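Local structure of flavohemoglobin (6O0A) at residues I82-I87 and E141-V146; A295-L300 and E329-L334; R316-A321 and V339-T344. The protein probably detoxifies nitric oxide by converting it to nitrate, passing electrons from a nicotinamide nucleotide through FAD to the heme of its globin domain. One frame throughout, in Å; residues are numbered along the deposited sequence.

Contact 1 of 3, residues I82-I87 and E141-V146; sequences IFAQWI and EAWTEV
At chi1 179° Phe-83 sends CG away from its own N and beside its carbonyl carbon, and the ring reaches Val-146 from helix 75-89; Val-146, at chi1 174°, extends CG1 back toward the phenyl group. The two side chains run alongside each other with opposite headings, and CG1 of Val-146 meets the ring of Phe-83 at its edge, in the plane, 3.9 Å from CD2. The methyl group thus lies beside the ring rather than over it. One ring face of Phe-83 is taken by CG2 of Ile-87, one turn further along the same helix, while CD1 of Ile-87 comes within 4.4 Å of CG2 of Val-146.

Beside this trio the indole of Trp-143 extends from helix 137-163 toward Ala-84. Its benzo portion does the touching, with CZ3 3.6 Å from CB of Ala-84. Alanine suits this place because its short side chain lets the large indole come close to the helix backbone, and the same methyl also packs 4.0 Å from CG1 of Val-146. The polar side of the indole turns elsewhere, NE1 being hydrogen-bonded to Thr-31 of helix 25-53, so the buried nitrogen has a partner. The local helix axes stand 11.0 Å apart and nearly perpendicular, at 92°, so few residues can meet.

By their order in the chain the two helices correspond to E and H of the globin fold, and the Phe-83 side chain lies about 7 Å from the heme. All five touching residues are buried and no hydrogen bond crosses between the segments, which implies a joint that depends on shape and the exclusion of water in the hydrophobic shell near the heme.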
ATOM      1  N   ILE A  82      -8.217  -9.484  13.271  1.00 27.23           N
ATOM      2  CA  ILE A  82      -9.079  -8.324  13.053  0.51 28.17           C
ATOM      3  C   ILE A  82     -10.377  -8.751  12.383  1.00 23.85           C
ATOM      4  O   ILE A  82     -11.469  -8.308  12.762  1.00 31.43           O
ATOM      5  CB  ILE A  82      -8.336  -7.262  12.220  0.51 29.20           C
ATOM      6  CG1 ILE A  82      -7.170  -6.675  13.016  0.51 31.07           C
ATOM      7  CG2 ILE A  82      -9.288  -6.162  11.762  0.51 32.05           C
ATOM      8  CD1 ILE A  82      -6.252  -5.800  12.188  0.51 28.02           C
ATOM      9  N   PHE A  83     -10.272  -9.618  11.376  1.00 22.46           N
ATOM     10  CA  PHE A  83     -11.443 -10.070  10.632  1.00 24.56           C
ATOM     11  C   PHE A  83     -12.394 -10.840  11.537  1.00 24.12           C
ATOM     12  O   PHE A  83     -13.613 -10.621  11.510  1.00 29.34           O
ATOM     13  CB  PHE A  83     -10.979 -10.931   9.453  1.00 21.63           C
ATOM     14  CG  PHE A  83     -12.093 -11.486   8.614  1.00 27.68           C
ATOM     15  CD1 PHE A  83     -12.735 -10.694   7.682  1.00 26.64           C
ATOM     16  CD2 PHE A  83     -12.472 -12.817   8.737  1.00 27.02           C
ATOM     17  CE1 PHE A  83     -13.753 -11.207   6.892  1.00 33.02           C
ATOM     18  CE2 PHE A  83     -13.487 -13.340   7.947  1.00 26.79           C
ATOM     19  CZ  PHE A  83     -14.128 -12.537   7.029  1.00 32.42           C
ATOM     20  N   ALA A  84     -11.846 -11.739  12.355  1.00 23.84           N
ATOM     21  CA  ALA A  84     -12.669 -12.503  13.291  1.00 27.90           C
ATOM     22  C   ALA A  84     -13.454 -11.581  14.213  1.00 28.51           C
ATOM     23  O   ALA A  84     -14.656 -11.776  14.432  1.00 30.28           O
ATOM     24  CB  ALA A  84     -11.793 -13.455  14.108  1.00 24.43           C
ATOM     25  N   GLN A  85     -12.792 -10.564  14.770  1.00 28.14           N
ATOM     26  CA  GLN A  85     -13.511  -9.627  15.625  1.00 34.09           C
ATOM     27  C   GLN A  85     -14.589  -8.894  14.838  1.00 32.42           C
ATOM     28  O   GLN A  85     -15.686  -8.651  15.352  1.00 30.69           O
ATOM     29  CB  GLN A  85     -12.539  -8.636  16.265  1.00 38.92           C
ATOM     30  CG  GLN A  85     -13.195  -7.689  17.264  1.00 49.95           C
ATOM     31  CD  GLN A  85     -13.814  -8.420  18.447  1.00 66.21           C
ATOM     32  OE1 GLN A  85     -14.959  -8.876  18.385  1.00 72.05           O
ATOM     33  NE2 GLN A  85     -13.057  -8.535  19.532  1.00 69.19           N
ATOM     34  N   TRP A  86     -14.305  -8.566  13.576  1.00 32.10           N
ATOM     35  CA  TRP A  86     -15.273  -7.836  12.764  1.00 35.96           C
ATOM     36  C   TRP A  86     -16.536  -8.659  12.527  1.00 34.25           C
ATOM     37  O   TRP A  86     -17.654  -8.179  12.750  1.00 36.15           O
ATOM     38  CB  TRP A  86     -14.646  -7.428  11.430  1.00 34.88           C
ATOM     39  CG  TRP A  86     -15.568  -6.576  10.615  1.00 37.43           C
ATOM     40  CD1 TRP A  86     -16.589  -7.004   9.813  1.00 41.18           C
ATOM     41  CD2 TRP A  86     -15.576  -5.142  10.542  1.00 38.91           C
ATOM     42  NE1 TRP A  86     -17.225  -5.926   9.243  1.00 38.31           N
ATOM     43  CE2 TRP A  86     -16.619  -4.774   9.671  1.00 42.15           C
ATOM     44  CE3 TRP A  86     -14.792  -4.138  11.121  1.00 44.96           C
ATOM     45  CZ2 TRP A  86     -16.903  -3.440   9.365  1.00 47.12           C
ATOM     46  CZ3 TRP A  86     -15.074  -2.814  10.814  1.00 50.86           C
ATOM     47  CH2 TRP A  86     -16.121  -2.479   9.946  1.00 49.91           C
ATOM     48  N   ILE A  87     -16.382  -9.904  12.063  1.00 31.03           N
ATOM     49  CA  ILE A  87     -17.565 -10.675  11.700  1.00 35.48           C
ATOM     50  C   ILE A  87     -18.356 -11.099  12.930  1.00 37.34           C
ATOM     51  O   ILE A  87     -19.514 -11.508  12.798  1.00 37.74           O
ATOM     52  CB  ILE A  87     -17.197 -11.896  10.835  1.00 34.37           C
ATOM     53  CG1 ILE A  87     -16.284 -12.860  11.591  1.00 29.11           C
ATOM     54  CG2 ILE A  87     -16.526 -11.448   9.543  1.00 34.56           C
ATOM     55  CD1 ILE A  87     -15.907 -14.080  10.761  1.00 30.31           C
ATOM     56  N   GLU A 141     -11.649 -26.151  14.094  1.00 15.83           N
ATOM     57  CA  GLU A 141     -12.788 -26.059  13.181  1.00 15.75           C
ATOM     58  C   GLU A 141     -13.286 -24.621  13.052  1.00 16.07           C
ATOM     59  O   GLU A 141     -13.529 -24.129  11.943  1.00 18.86           O
ATOM     60  CB  GLU A 141     -13.920 -26.970  13.659  1.00 14.19           C
ATOM     61  CG  GLU A 141     -15.095 -27.028  12.705  1.00 16.45           C
ATOM     62  CD  GLU A 141     -16.223 -27.863  13.260  1.00 27.28           C
ATOM     63  OE1 GLU A 141     -16.012 -29.074  13.481  1.00 24.67           O
ATOM     64  OE2 GLU A 141     -17.310 -27.308  13.509  1.00 25.20           O
ATOM     65  N   ALA A 142     -13.444 -23.926  14.181  1.00 16.93           N
ATOM     66  CA  ALA A 142     -13.984 -22.572  14.135  1.00 15.30           C
ATOM     67  C   ALA A 142     -13.029 -21.611  13.433  1.00 15.88           C
ATOM     68  O   ALA A 142     -13.458 -20.792  12.611  1.00 17.17           O
ATOM     69  CB  ALA A 142     -14.293 -22.088  15.552  1.00 15.20           C
ATOM     70  N   TRP A 143     -11.731 -21.698  13.730  1.00 16.37           N
ATOM     71  CA  TRP A 143     -10.785 -20.790  13.086  1.00 19.51           C
ATOM     72  C   TRP A 143     -10.570 -21.142  11.617  1.00 14.65           C
ATOM     73  O   TRP A 143     -10.318 -20.253  10.793  1.00 16.67           O
ATOM     74  CB  TRP A 143      -9.469 -20.771  13.875  1.00 18.18           C
ATOM     75  CG  TRP A 143      -9.627 -19.913  15.097  1.00 15.06           C
ATOM     76  CD1 TRP A 143      -9.922 -20.327  16.371  1.00 17.05           C
ATOM     77  CD2 TRP A 143      -9.603 -18.475  15.140  1.00 18.64           C
ATOM     78  NE1 TRP A 143     -10.041 -19.232  17.209  1.00 19.22           N
ATOM     79  CE2 TRP A 143      -9.850 -18.088  16.477  1.00 20.47           C
ATOM     80  CE3 TRP A 143      -9.382 -17.483  14.181  1.00 21.11           C
ATOM     81  CZ2 TRP A 143      -9.882 -16.749  16.874  1.00 20.37           C
ATOM     82  CZ3 TRP A 143      -9.406 -16.156  14.577  1.00 21.58           C
ATOM     83  CH2 TRP A 143      -9.652 -15.803  15.914  1.00 19.97           C
ATOM     84  N   THR A 144     -10.701 -22.420  11.260  1.00 17.05           N
ATOM     85  CA  THR A 144     -10.698 -22.790   9.850  1.00 16.95           C
ATOM     86  C   THR A 144     -11.849 -22.123   9.098  1.00 15.47           C
ATOM     87  O   THR A 144     -11.668 -21.637   7.975  1.00 19.06           O
ATOM     88  CB  THR A 144     -10.752 -24.313   9.730  1.00 16.80           C
ATOM     89  OG1 THR A 144      -9.550 -24.855  10.297  1.00 15.80           O
ATOM     90  CG2 THR A 144     -10.888 -24.754   8.277  1.00 19.47           C
ATOM     91  N   GLU A 145     -13.043 -22.088   9.704  1.00 14.85           N
ATOM     92  CA  GLU A 145     -14.161 -21.403   9.068  1.00 16.38           C
ATOM     93  C   GLU A 145     -13.842 -19.928   8.849  1.00 17.97           C
ATOM     94  O   GLU A 145     -14.098 -19.386   7.766  1.00 19.49           O
ATOM     95  CB  GLU A 145     -15.425 -21.551   9.910  1.00 18.77           C
ATOM     96  CG  GLU A 145     -16.647 -20.986   9.187  1.00 19.93           C
ATOM     97  CD  GLU A 145     -17.935 -21.099   9.983  1.00 24.78           C
ATOM     98  OE1 GLU A 145     -17.988 -21.890  10.950  1.00 22.62           O
ATOM     99  OE2 GLU A 145     -18.898 -20.383   9.632  1.00 29.66           O
ATOM    100  N   VAL A 146     -13.279 -19.272   9.870  1.00 19.10           N
ATOM    101  CA  VAL A 146     -12.871 -17.873   9.758  1.00 16.85           C
ATOM    102  C   VAL A 146     -11.874 -17.703   8.619  1.00 18.71           C
ATOM    103  O   VAL A 146     -12.026 -16.819   7.769  1.00 19.32           O
ATOM    104  CB  VAL A 146     -12.285 -17.377  11.096  1.00 17.49           C
ATOM    105  CG1 VAL A 146     -11.704 -15.963  10.964  1.00 20.44           C
ATOM    106  CG2 VAL A 146     -13.335 -17.416  12.188  1.00 18.75           C
TER

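Contact 2 of 3, residues A295-L300 and E329-L334; sequences AFVEKL and ERAKEL
Val-297 of helix 290-302 and Leu-334, in the turn that follows helix 324-332, supply the apolar part of this joint. Val-297 points CG1 at the other segment, where it sits 3.9 Å from CD1 of Leu-334 and 3.7 Å from CB of Arg-330. The other branch of Leu-334 goes to the backbone: CD2 packs 3.5 Å from the carbonyl carbon of Leu-300, with CB of that residue close by. A forked leucine fits here because its two methyls serve two different residues, whereas the short branched valine brings CG1 against Arg-330 CB and the backbone N of Ala-331.

Aliphatic contact between charged residues forms the second group. Glu-298 and Arg-330 run alongside each other with the same heading, and meet through CG of Glu-298 and CD of Arg-330 at 3.7 Å. Their charged ends do not join, since OE2 of Glu-298 stays 6.0 Å from NE of Arg-330, although the opposite charges may still attract weakly.

The salt bridges lie within segment 329-334. Bends at chi2 (-67°) and chi3 (80°) fold Arg-330 round to Glu-333, which it grips side-on with two nitrogens. NE reaches OE1 at 2.9 Å and NH2 reaches OE2 at 2.7 Å, both nearly straight and in the guanidinium plane, though tilted from that of the carboxylate. The two hydrogen bonds fix the rotation of the guanidinium, while its methylenes remain available to Glu-298.

Both helices pack on the parallel sheet of the Rossmann-like NAD-binding domain, each the crossover of a beta-alpha-beta unit. On the sheet side of helix 290-302, Val-297 rests on Leu-283 and Leu-300 on Leu-281, both of strand 281-286.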
ATOM      1  N   ALA A 295       0.535  12.579  -8.670  1.00 12.73           N
ATOM      2  CA  ALA A 295      -0.394  11.873  -9.552  1.00 13.42           C
ATOM      3  C   ALA A 295      -1.796  12.482  -9.498  1.00 14.54           C
ATOM      4  O   ALA A 295      -2.432  12.694 -10.539  1.00 13.56           O
ATOM      5  CB  ALA A 295      -0.435  10.381  -9.186  1.00 15.62           C
ATOM      6  N   PHE A 296      -2.288  12.785  -8.292  1.00 14.00           N
ATOM      7  CA  PHE A 296      -3.629  13.357  -8.152  1.00 15.36           C
ATOM      8  C   PHE A 296      -3.704  14.733  -8.789  1.00 15.40           C
ATOM      9  O   PHE A 296      -4.674  15.058  -9.487  1.00 17.59           O
ATOM     10  CB  PHE A 296      -4.011  13.481  -6.674  1.00 16.69           C
ATOM     11  CG  PHE A 296      -4.205  12.172  -5.967  1.00 17.37           C
ATOM     12  CD1 PHE A 296      -4.607  11.032  -6.656  1.00 19.22           C
ATOM     13  CD2 PHE A 296      -3.995  12.087  -4.601  1.00 18.33           C
ATOM     14  CE1 PHE A 296      -4.794   9.832  -5.987  1.00 21.49           C
ATOM     15  CE2 PHE A 296      -4.174  10.885  -3.928  1.00 17.27           C
ATOM     16  CZ  PHE A 296      -4.576   9.761  -4.625  1.00 16.06           C
ATOM     17  N   VAL A 297      -2.689  15.559  -8.546  1.00 15.39           N
ATOM     18  CA  VAL A 297      -2.723  16.930  -9.031  1.00 14.72           C
ATOM     19  C   VAL A 297      -2.654  16.963 -10.548  1.00 17.08           C
ATOM     20  O   VAL A 297      -3.374  17.727 -11.192  1.00 18.90           O
ATOM     21  CB  VAL A 297      -1.597  17.750  -8.381  1.00 19.53           C
ATOM     22  CG1 VAL A 297      -1.525  19.129  -9.026  1.00 21.97           C
ATOM     23  CG2 VAL A 297      -1.872  17.895  -6.897  1.00 19.56           C
ATOM     24  N   GLU A 298      -1.804  16.123 -11.146  1.00 16.39           N
ATOM     25  CA  GLU A 298      -1.728  16.070 -12.601  1.00 17.49           C
ATOM     26  C   GLU A 298      -3.058  15.646 -13.214  1.00 18.55           C
ATOM     27  O   GLU A 298      -3.477  16.187 -14.244  1.00 17.42           O
ATOM     28  CB  GLU A 298      -0.615  15.116 -13.041  1.00 16.03           C
ATOM     29  CG  GLU A 298      -0.269  15.231 -14.538  1.00 23.03           C
ATOM     30  CD  GLU A 298      -1.091  14.318 -15.437  1.00 29.10           C
ATOM     31  OE1 GLU A 298      -1.549  13.253 -14.976  1.00 27.50           O
ATOM     32  OE2 GLU A 298      -1.277  14.668 -16.620  1.00 32.54           O
ATOM     33  N   LYS A 299      -3.735  14.670 -12.600  1.00 19.87           N
ATOM     34  CA  LYS A 299      -5.016  14.224 -13.138  1.00 18.37           C
ATOM     35  C   LYS A 299      -6.080  15.307 -12.986  1.00 18.74           C
ATOM     36  O   LYS A 299      -6.825  15.605 -13.930  1.00 21.09           O
ATOM     37  CB  LYS A 299      -5.454  12.927 -12.448  1.00 22.03           C
ATOM     38  CG  LYS A 299      -6.743  12.334 -13.016  1.00 22.56           C
ATOM     39  CD  LYS A 299      -6.587  11.995 -14.489  1.00 38.28           C
ATOM     40  CE  LYS A 299      -7.898  11.498 -15.086  1.00 50.33           C
ATOM     41  NZ  LYS A 299      -8.480  10.362 -14.310  1.00 57.02           N
ATOM     42  N   LEU A 300      -6.159  15.920 -11.802  1.00 19.57           N
ATOM     43  CA  LEU A 300      -7.116  17.005 -11.599  1.00 21.78           C
ATOM     44  C   LEU A 300      -6.880  18.141 -12.589  1.00 24.34           C
ATOM     45  O   LEU A 300      -7.833  18.754 -13.088  1.00 26.04           O
ATOM     46  CB  LEU A 300      -7.034  17.514 -10.157  1.00 19.93           C
ATOM     47  CG  LEU A 300      -7.602  16.614  -9.064  1.00 22.54           C
ATOM     48  CD1 LEU A 300      -6.993  16.973  -7.711  1.00 21.50           C
ATOM     49  CD2 LEU A 300      -9.135  16.703  -9.019  1.00 22.25           C
ATOM     50  N   GLU A 329       4.308  23.280 -10.928  1.00 17.22           N
ATOM     51  CA  GLU A 329       3.851  23.575 -12.285  1.00 17.90           C
ATOM     52  C   GLU A 329       2.452  23.025 -12.516  1.00 18.41           C
ATOM     53  O   GLU A 329       1.585  23.719 -13.061  1.00 23.07           O
ATOM     54  CB  GLU A 329       4.828  23.009 -13.314  1.00 20.67           C
ATOM     55  CG  GLU A 329       6.144  23.745 -13.388  1.00 26.70           C
ATOM     56  CD  GLU A 329       5.971  25.227 -13.673  1.00 35.33           C
ATOM     57  OE1 GLU A 329       5.346  25.586 -14.700  1.00 38.96           O
ATOM     58  OE2 GLU A 329       6.448  26.040 -12.858  1.00 39.04           O
ATOM     59  N   ARG A 330       2.210  21.775 -12.099  1.00 16.75           N
ATOM     60  CA  ARG A 330       0.879  21.192 -12.258  1.00 20.62           C
ATOM     61  C   ARG A 330      -0.163  21.971 -11.473  1.00 18.02           C
ATOM     62  O   ARG A 330      -1.272  22.204 -11.963  1.00 19.59           O
ATOM     63  CB  ARG A 330       0.867  19.723 -11.819  1.00 20.74           C
ATOM     64  CG  ARG A 330       1.652  18.785 -12.705  1.00 27.48           C
ATOM     65  CD  ARG A 330       1.030  18.642 -14.097  1.00 31.68           C
ATOM     66  NE  ARG A 330       1.372  19.762 -14.972  1.00 27.98           N
ATOM     67  CZ  ARG A 330       2.590  19.985 -15.463  1.00 31.63           C
ATOM     68  NH1 ARG A 330       3.599  19.162 -15.163  1.00 28.42           N
ATOM     69  NH2 ARG A 330       2.803  21.040 -16.249  1.00 29.98           N
ATOM     70  N   ALA A 331       0.171  22.369 -10.245  1.00 18.91           N
ATOM     71  CA  ALA A 331      -0.785  23.089  -9.420  1.00 20.72           C
ATOM     72  C   ALA A 331      -1.159  24.429 -10.042  1.00 17.68           C
ATOM     73  O   ALA A 331      -2.295  24.899  -9.873  1.00 20.81           O
ATOM     74  CB  ALA A 331      -0.213  23.286  -8.012  1.00 19.07           C
ATOM     75  N   LYS A 332      -0.234  25.047 -10.785  1.00 19.07           N
ATOM     76  CA  LYS A 332      -0.545  26.312 -11.452  1.00 18.97           C
ATOM     77  C   LYS A 332      -1.666  26.154 -12.470  1.00 19.47           C
ATOM     78  O   LYS A 332      -2.368  27.128 -12.782  1.00 21.35           O
ATOM     79  CB  LYS A 332       0.693  26.874 -12.153  1.00 29.43           C
ATOM     80  CG  LYS A 332       1.648  27.594 -11.235  1.00 37.88           C
ATOM     81  CD  LYS A 332       2.609  28.476 -12.016  1.00 47.06           C
ATOM     82  CE  LYS A 332       3.726  27.669 -12.640  1.00 46.87           C
ATOM     83  NZ  LYS A 332       5.034  28.374 -12.498  1.00 45.02           N
ATOM     84  N   GLU A 333      -1.833  24.950 -13.010  1.00 20.45           N
ATOM     85  CA  GLU A 333      -2.857  24.694 -14.006  1.00 21.39           C
ATOM     86  C   GLU A 333      -4.238  24.515 -13.391  1.00 23.73           C
ATOM     87  O   GLU A 333      -5.233  24.557 -14.120  1.00 28.32           O
ATOM     88  CB  GLU A 333      -2.467  23.463 -14.840  1.00 19.75           C
ATOM     89  CG  GLU A 333      -1.200  23.715 -15.662  1.00 24.24           C
ATOM     90  CD  GLU A 333      -0.447  22.453 -16.082  1.00 33.27           C
ATOM     91  OE1 GLU A 333      -0.879  21.325 -15.766  1.00 30.27           O
ATOM     92  OE2 GLU A 333       0.603  22.607 -16.736  1.00 35.67           O
ATOM     93  N   LEU A 334      -4.326  24.320 -12.079  1.00 24.21           N
ATOM     94  CA  LEU A 334      -5.624  24.175 -11.441  1.00 24.48           C
ATOM     95  C   LEU A 334      -6.255  25.535 -11.186  1.00 33.36           C
ATOM     96  O   LEU A 334      -5.572  26.519 -10.900  1.00 37.64           O
ATOM     97  CB  LEU A 334      -5.493  23.412 -10.132  1.00 22.70           C
ATOM     98  CG  LEU A 334      -5.170  21.934 -10.334  1.00 24.11           C
ATOM     99  CD1 LEU A 334      -4.800  21.323  -9.007  1.00 20.04           C
ATOM    100  CD2 LEU A 334      -6.390  21.241 -10.938  1.00 34.69           C
TER

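Contact 3 of 3, residues R316-A321 and V339-T344; sequences RSLAEA and VLYGTT
Thr-343 presses its methyl not on a side chain but on the loop's backbone, CG2 lying 3.7 Å from CA of Ser-317 and equally close to N of Leu-318. With chi1 at 54°, OG1 sits between the backbone N and the carbonyl carbon and bonds to Glu-346 O and Gly-349 N. Threonine suits the place, offering a methyl to the loop and a hydroxyl to the chain beyond the strand.

Leu-318 swings the end of its side chain back, so that CD2 reaches 3.9 Å from CB of Tyr-341. Ala-321, small enough to sit against the phenol, brings CB to 3.6 Å from CE2 of Tyr-341, whose ring also makes a cation-pi contact with Arg-324.

The loop's shape comes from an ST motif from Ser-317 to Glu-320 overlapping a type I beta turn from Leu-318 to Ala-321, placed between strand 308-315 and helix 324-332 of the Rossmann-like domain. OG of Ser-317 accepts from N of Glu-320 at 3.1 Å and donates to OE2 of the same residue at 3.0 Å. OE1 of Glu-320 pairs more loosely with NE of Arg-316, whose CA faces OG1 of Thr-344 at 3.5 Å.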
ATOM      1  N   ARG A 316      12.671  18.118   4.497  1.00 13.71           N
ATOM      2  CA  ARG A 316      13.709  18.663   5.361  1.00 14.19           C
ATOM      3  C   ARG A 316      14.141  20.049   4.890  1.00 12.60           C
ATOM      4  O   ARG A 316      14.483  20.901   5.710  1.00 14.53           O
ATOM      5  CB  ARG A 316      14.896  17.704   5.411  1.00 19.00           C
ATOM      6  CG  ARG A 316      14.534  16.385   6.067  1.00 21.21           C
ATOM      7  CD  ARG A 316      15.656  15.363   5.958  1.00 30.83           C
ATOM      8  NE  ARG A 316      16.846  15.803   6.675  1.00 38.04           N
ATOM      9  CZ  ARG A 316      17.086  15.541   7.953  1.00 48.77           C
ATOM     10  NH1 ARG A 316      16.213  14.839   8.664  1.00 47.51           N
ATOM     11  NH2 ARG A 316      18.199  15.985   8.523  1.00 57.50           N
ATOM     12  N   SER A 317      14.102  20.283   3.580  1.00 14.46           N
ATOM     13  CA  SER A 317      14.502  21.548   2.968  1.00 16.98           C
ATOM     14  C   SER A 317      13.880  21.579   1.581  1.00 13.27           C
ATOM     15  O   SER A 317      13.458  20.552   1.060  1.00 14.10           O
ATOM     16  CB  SER A 317      16.023  21.665   2.858  1.00 14.91           C
ATOM     17  OG  SER A 317      16.498  20.738   1.883  1.00 14.70           O
ATOM     18  N   LEU A 318      13.866  22.754   0.951  1.00 13.74           N
ATOM     19  CA  LEU A 318      13.339  22.765  -0.411  1.00 12.92           C
ATOM     20  C   LEU A 318      14.236  21.985  -1.365  1.00 19.25           C
ATOM     21  O   LEU A 318      13.740  21.335  -2.291  1.00 17.58           O
ATOM     22  CB  LEU A 318      13.150  24.191  -0.902  1.00 13.97           C
ATOM     23  CG  LEU A 318      12.118  25.035  -0.143  1.00 16.87           C
ATOM     24  CD1 LEU A 318      11.954  26.403  -0.827  1.00 20.23           C
ATOM     25  CD2 LEU A 318      10.771  24.323  -0.025  1.00 15.48           C
ATOM     26  N   ALA A 319      15.549  22.017  -1.140  1.00 19.89           N
ATOM     27  CA  ALA A 319      16.459  21.255  -1.991  1.00 21.50           C
ATOM     28  C   ALA A 319      16.178  19.763  -1.918  1.00 16.95           C
ATOM     29  O   ALA A 319      16.383  19.042  -2.901  1.00 19.75           O
ATOM     30  CB  ALA A 319      17.910  21.548  -1.595  1.00 23.89           C
ATOM     31  N   GLU A 320      15.682  19.286  -0.778  1.00 13.97           N
ATOM     32  CA  GLU A 320      15.394  17.877  -0.568  1.00 14.52           C
ATOM     33  C   GLU A 320      13.943  17.507  -0.852  1.00 13.90           C
ATOM     34  O   GLU A 320      13.573  16.342  -0.676  1.00 21.10           O
ATOM     35  CB  GLU A 320      15.756  17.485   0.868  1.00 18.26           C
ATOM     36  CG  GLU A 320      17.244  17.456   1.151  1.00 21.99           C
ATOM     37  CD  GLU A 320      17.525  17.345   2.637  1.00 26.83           C
ATOM     38  OE1 GLU A 320      17.421  16.228   3.190  1.00 24.18           O
ATOM     39  OE2 GLU A 320      17.816  18.385   3.259  1.00 29.85           O
ATOM     40  N   ALA A 321      13.118  18.459  -1.309  1.00 13.43           N
ATOM     41  CA  ALA A 321      11.723  18.175  -1.621  1.00 11.87           C
ATOM     42  C   ALA A 321      11.615  17.513  -2.990  1.00 15.54           C
ATOM     43  O   ALA A 321      11.771  18.192  -4.017  1.00 13.37           O
ATOM     44  CB  ALA A 321      10.902  19.469  -1.598  1.00 10.69           C
ATOM     45  N   VAL A 339      -0.505  25.636  -2.794  1.00 17.80           N
ATOM     46  CA  VAL A 339       0.536  24.717  -2.342  1.00 17.48           C
ATOM     47  C   VAL A 339       1.373  25.432  -1.294  1.00 20.13           C
ATOM     48  O   VAL A 339       1.777  26.585  -1.497  1.00 22.68           O
ATOM     49  CB  VAL A 339       1.429  24.229  -3.500  1.00 20.04           C
ATOM     50  CG1 VAL A 339       2.487  23.249  -2.989  1.00 18.05           C
ATOM     51  CG2 VAL A 339       0.584  23.601  -4.589  1.00 22.32           C
ATOM     52  N   LEU A 340       1.623  24.755  -0.178  1.00 17.52           N
ATOM     53  CA  LEU A 340       2.478  25.253   0.890  1.00 17.82           C
ATOM     54  C   LEU A 340       3.482  24.170   1.235  1.00 15.94           C
ATOM     55  O   LEU A 340       3.089  23.028   1.482  1.00 19.04           O
ATOM     56  CB  LEU A 340       1.674  25.612   2.138  1.00 16.27           C
ATOM     57  CG  LEU A 340       0.722  26.800   2.001  1.00 23.68           C
ATOM     58  CD1 LEU A 340      -0.143  26.908   3.237  1.00 25.06           C
ATOM     59  CD2 LEU A 340       1.508  28.085   1.768  1.00 20.80           C
ATOM     60  N   TYR A 341       4.766  24.524   1.258  1.00 13.69           N
ATOM     61  CA  TYR A 341       5.808  23.600   1.684  1.00 13.11           C
ATOM     62  C   TYR A 341       6.276  23.963   3.083  1.00 18.01           C
ATOM     63  O   TYR A 341       6.555  25.130   3.370  1.00 17.27           O
ATOM     64  CB  TYR A 341       6.999  23.607   0.726  1.00 17.79           C
ATOM     65  CG  TYR A 341       6.911  22.505  -0.300  1.00 13.63           C
ATOM     66  CD1 TYR A 341       6.177  22.686  -1.461  1.00 17.41           C
ATOM     67  CD2 TYR A 341       7.533  21.283  -0.091  1.00 15.29           C
ATOM     68  CE1 TYR A 341       6.076  21.688  -2.407  1.00 20.16           C
ATOM     69  CE2 TYR A 341       7.443  20.283  -1.024  1.00 13.65           C
ATOM     70  CZ  TYR A 341       6.702  20.481  -2.175  1.00 15.45           C
ATOM     71  OH  TYR A 341       6.620  19.476  -3.123  1.00 13.83           O
ATOM     72  N   GLY A 342       6.386  22.958   3.942  1.00 12.32           N
ATOM     73  CA  GLY A 342       6.986  23.122   5.255  1.00 12.08           C
ATOM     74  C   GLY A 342       8.349  22.452   5.251  1.00 17.99           C
ATOM     75  O   GLY A 342       8.505  21.363   4.697  1.00 20.72           O
ATOM     76  N   THR A 343       9.336  23.115   5.842  1.00 11.88           N
ATOM     77  CA  THR A 343      10.679  22.551   5.946  1.00 11.70           C
ATOM     78  C   THR A 343      11.011  22.306   7.411  1.00 17.53           C
ATOM     79  O   THR A 343      10.856  23.199   8.248  1.00 14.68           O
ATOM     80  CB  THR A 343      11.721  23.451   5.269  1.00 13.06           C
ATOM     81  OG1 THR A 343      11.645  24.794   5.791  1.00 13.54           O
ATOM     82  CG2 THR A 343      11.491  23.463   3.761  1.00 14.18           C
ATOM     83  N   THR A 344      11.472  21.089   7.713  1.00 14.09           N
ATOM     84  CA  THR A 344      11.668  20.618   9.080  1.00 13.78           C
ATOM     85  C   THR A 344      13.117  20.649   9.547  1.00 16.12           C
ATOM     86  O   THR A 344      13.375  20.443  10.745  1.00 19.51           O
ATOM     87  CB  THR A 344      11.127  19.186   9.212  1.00 19.68           C
ATOM     88  OG1 THR A 344      11.788  18.343   8.261  1.00 16.56           O
ATOM     89  CG2 THR A 344       9.637  19.154   8.924  1.00 15.71           C
TER

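Contact 1 stands apart, in the globin domain on the opposite side of the chain's centre, about 44 Å from contact 2 and 45 Å from contact 3 between centres. Contacts 2 and 3 share the NAD-binding domain and alternate along the chain; helix 324-332 leads straight into strand 336-343, and Ala-331 CB touches Val-339 CG2 at 3.5 Å. Contact 1 is wholly buried and apolar. Contact 2 has a buried aliphatic half and a more accessible half bearing charges, and contact 3 joins buried residues to an exposed rim. None has a hydrogen bond across its segments: Arg-330 with Glu-333 and Ser-317 with Glu-320 brace their own segments, while Thr-343 bonds to the following chain.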